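Local coordinates for protein Pcza361.24 (Amycolatopsis orientalis, PDB 3G2M) that acts as a glycopeptide N-methyltransferase, using S-adenosyl-L-methionine as methyl donor in the biosynthesis of glycopeptide antibiotics, at residues A[250-254]-A[255-259]. Residues are numbered along the deposited sequence; the frame is centred on the assembly and turned at random.
Sequences RLLAP and DQVVR
The carbonyl oxygen of Ala253 takes two backbone N-H groups from the first turn of helix 254-263. Gln256 N lies 3.0 Å from Ala253 O, but the N-H points at it poorly, at 126°. The bond from Val257 N to Ala253 O is straighter, at 162°, but long, at 3.3 Å. Both bonds are weak. The first full-strength bond of the helix comes one residue later, with Val258 N 3.0 Å from Pro254 O.

Ala253 is the N-cap and Pro254 the first residue of the helix. Proline suits this place, because its ring nitrogen has no hydrogen and the first turn asks for no donor there. The CA-CB bond of Pro254 points away overall, but Pro254 CB still lies against Asp255 N, at 3.2 Å.

Leu252, the last residue of strand 244-252, makes the apolar contact. Leu252 CD1 meets Val257 CG2 at 3.9 Å, and the two side chains cross at about a right angle. Val257 CG2 lies anti to its own carbonyl carbon, and this turns it back toward the strand end.

Further along, Arg259 folds back beside Gln256. Arg259 NH2 bonds Gln256 OE1 at 3.0 Å, with the oxygen close to the guanidinium plane. Asp255 O and Gln256 CA lie on one face of the guanidinium, toward its rim. NH2 also bonds to Pro223 O, while Gln256 NE2 is hydrogen-bonded to Glu260 OE2.

The segment is a strand-to-helix junction in a protein of the AdoMet-dependent methyltransferase family. Val257 packs on Leu188 and Leu190 of strand 184-191 and on Tyr173 of helix 166-179, while Val258 touches strand 267-274. Ala253 and Gln256 rest on strand 219-234, and Gln256 also packs on Ile227 of the second subunit. The turn thus links the three-stranded sheet to a helix lying against the seven-stranded sheet.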
ATOM      1  N   ARG A 250       3.156  -4.497  -5.724  1.00 35.60           N
ATOM      2  CA  ARG A 250       3.353  -3.901  -4.417  1.00 34.36           C
ATOM      3  C   ARG A 250       4.787  -4.112  -3.966  1.00 33.87           C
ATOM      4  O   ARG A 250       5.341  -5.202  -4.133  1.00 32.88           O
ATOM      5  CB  ARG A 250       2.401  -4.557  -3.414  1.00 34.56           C
ATOM      6  CG  ARG A 250       2.573  -4.109  -1.966  1.00 33.33           C
ATOM      7  CD  ARG A 250       1.609  -4.851  -1.045  1.00 33.46           C
ATOM      8  NE  ARG A 250       0.214  -4.486  -1.289  1.00 33.51           N
ATOM      9  CZ  ARG A 250      -0.654  -5.197  -2.007  1.00 34.07           C
ATOM     10  NH1 ARG A 250      -0.294  -6.337  -2.588  1.00 31.63           N
ATOM     11  NH2 ARG A 250      -1.900  -4.763  -2.140  1.00 35.30           N
ATOM     12  N   LEU A 251       5.386  -3.062  -3.408  1.00 33.47           N
ATOM     13  CA  LEU A 251       6.669  -3.194  -2.731  1.00 33.60           C
ATOM     14  C   LEU A 251       6.615  -2.480  -1.394  1.00 32.89           C
ATOM     15  O   LEU A 251       6.640  -1.250  -1.330  1.00 32.82           O
ATOM     16  CB  LEU A 251       7.837  -2.680  -3.595  1.00 33.57           C
ATOM     17  CG  LEU A 251       9.250  -2.981  -3.063  1.00 33.84           C
ATOM     18  CD1 LEU A 251       9.520  -4.483  -3.018  1.00 34.81           C
ATOM     19  CD2 LEU A 251      10.309  -2.296  -3.890  1.00 34.86           C
ATOM     20  N   LEU A 252       6.526  -3.266  -0.327  1.00 31.90           N
ATOM     21  CA  LEU A 252       6.484  -2.718   1.010  1.00 31.33           C
ATOM     22  C   LEU A 252       7.900  -2.444   1.506  1.00 31.39           C
ATOM     23  O   LEU A 252       8.841  -3.214   1.230  1.00 31.08           O
ATOM     24  CB  LEU A 252       5.769  -3.683   1.966  1.00 31.10           C
ATOM     25  CG  LEU A 252       4.288  -3.979   1.708  1.00 30.02           C
ATOM     26  CD1 LEU A 252       3.911  -5.363   2.237  1.00 29.22           C
ATOM     27  CD2 LEU A 252       3.412  -2.896   2.315  1.00 28.98           C
ATOM     28  N   ALA A 253       8.049  -1.344   2.235  1.00 30.81           N
ATOM     29  CA  ALA A 253       9.287  -1.071   2.950  1.00 31.16           C
ATOM     30  C   ALA A 253       9.423  -2.103   4.072  1.00 30.96           C
ATOM     31  O   ALA A 253       8.445  -2.378   4.762  1.00 30.93           O
ATOM     32  CB  ALA A 253       9.255   0.358   3.521  1.00 30.72           C
ATOM     33  N   PRO A 254      10.621  -2.717   4.238  1.00 31.51           N
ATOM     34  CA  PRO A 254      10.823  -3.652   5.359  1.00 31.25           C
ATOM     35  C   PRO A 254      10.394  -3.091   6.718  1.00 31.31           C
ATOM     36  O   PRO A 254       9.804  -3.816   7.520  1.00 30.91           O
ATOM     37  CB  PRO A 254      12.340  -3.914   5.326  1.00 31.69           C
ATOM     38  CG  PRO A 254      12.685  -3.756   3.866  1.00 31.34           C
ATOM     39  CD  PRO A 254      11.825  -2.617   3.387  1.00 30.92           C
ATOM     40  N   ASP A 255      10.662  -1.808   6.968  1.00 31.59           N
ATOM     41  CA  ASP A 255      10.293  -1.180   8.246  1.00 31.51           C
ATOM     42  C   ASP A 255       8.773  -1.101   8.446  1.00 31.05           C
ATOM     43  O   ASP A 255       8.297  -1.145   9.584  1.00 31.06           O
ATOM     44  CB  ASP A 255      10.927   0.214   8.397  1.00 32.07           C
ATOM     45  CG  ASP A 255      12.439   0.158   8.663  1.00 33.92           C
ATOM     46  OD1 ASP A 255      12.945  -0.885   9.130  1.00 36.75           O
ATOM     47  OD2 ASP A 255      13.127   1.165   8.395  1.00 35.89           O
ATOM     48  N   GLN A 256       8.022  -0.994   7.349  1.00 30.56           N
ATOM     49  CA  GLN A 256       6.551  -1.020   7.401  1.00 29.99           C
ATOM     50  C   GLN A 256       6.022  -2.396   7.852  1.00 29.72           C
ATOM     51  O   GLN A 256       5.143  -2.478   8.711  1.00 29.48           O
ATOM     52  CB  GLN A 256       5.932  -0.618   6.048  1.00 30.04           C
ATOM     53  CG  GLN A 256       4.401  -0.848   5.931  1.00 30.38           C
ATOM     54  CD  GLN A 256       3.582   0.060   6.848  1.00 31.06           C
ATOM     55  OE1 GLN A 256       4.004   1.161   7.186  1.00 31.50           O
ATOM     56  NE2 GLN A 256       2.402  -0.400   7.240  1.00 30.59           N
ATOM     57  N   VAL A 257       6.556  -3.466   7.269  1.00 29.40           N
ATOM     58  CA  VAL A 257       6.194  -4.831   7.685  1.00 29.02           C
ATOM     59  C   VAL A 257       6.585  -5.071   9.147  1.00 28.70           C
ATOM     60  O   VAL A 257       5.828  -5.682   9.901  1.00 28.44           O
ATOM     61  CB  VAL A 257       6.823  -5.914   6.766  1.00 29.11           C
ATOM     62  CG1 VAL A 257       6.531  -7.341   7.291  1.00 28.63           C
ATOM     63  CG2 VAL A 257       6.326  -5.761   5.334  1.00 28.88           C
ATOM     64  N   VAL A 258       7.760  -4.584   9.545  1.00 28.94           N
ATOM     65  CA  VAL A 258       8.159  -4.636  10.960  1.00 28.62           C
ATOM     66  C   VAL A 258       7.113  -3.955  11.870  1.00 28.73           C
ATOM     67  O   VAL A 258       6.686  -4.551  12.863  1.00 28.42           O
ATOM     68  CB  VAL A 258       9.583  -4.057  11.201  1.00 28.96           C
ATOM     69  CG1 VAL A 258       9.834  -3.826  12.685  1.00 29.16           C
ATOM     70  CG2 VAL A 258      10.643  -4.998  10.630  1.00 28.02           C
ATOM     71  N   ARG A 259       6.695  -2.734  11.522  1.00 28.74           N
ATOM     72  CA  ARG A 259       5.661  -2.012  12.302  1.00 28.95           C
ATOM     73  C   ARG A 259       4.361  -2.822  12.408  1.00 28.66           C
ATOM     74  O   ARG A 259       3.723  -2.868  13.468  1.00 27.49           O
ATOM     75  CB  ARG A 259       5.377  -0.619  11.716  1.00 28.87           C
ATOM     76  CG  ARG A 259       6.548   0.368  11.836  1.00 29.28           C
ATOM     77  CD  ARG A 259       6.170   1.789  11.405  1.00 30.44           C
ATOM     78  NE  ARG A 259       5.985   1.945   9.958  1.00 32.64           N
ATOM     79  CZ  ARG A 259       6.949   2.287   9.099  1.00 33.09           C
ATOM     80  NH1 ARG A 259       8.191   2.510   9.519  1.00 32.94           N
ATOM     81  NH2 ARG A 259       6.663   2.413   7.808  1.00 33.40           N
TER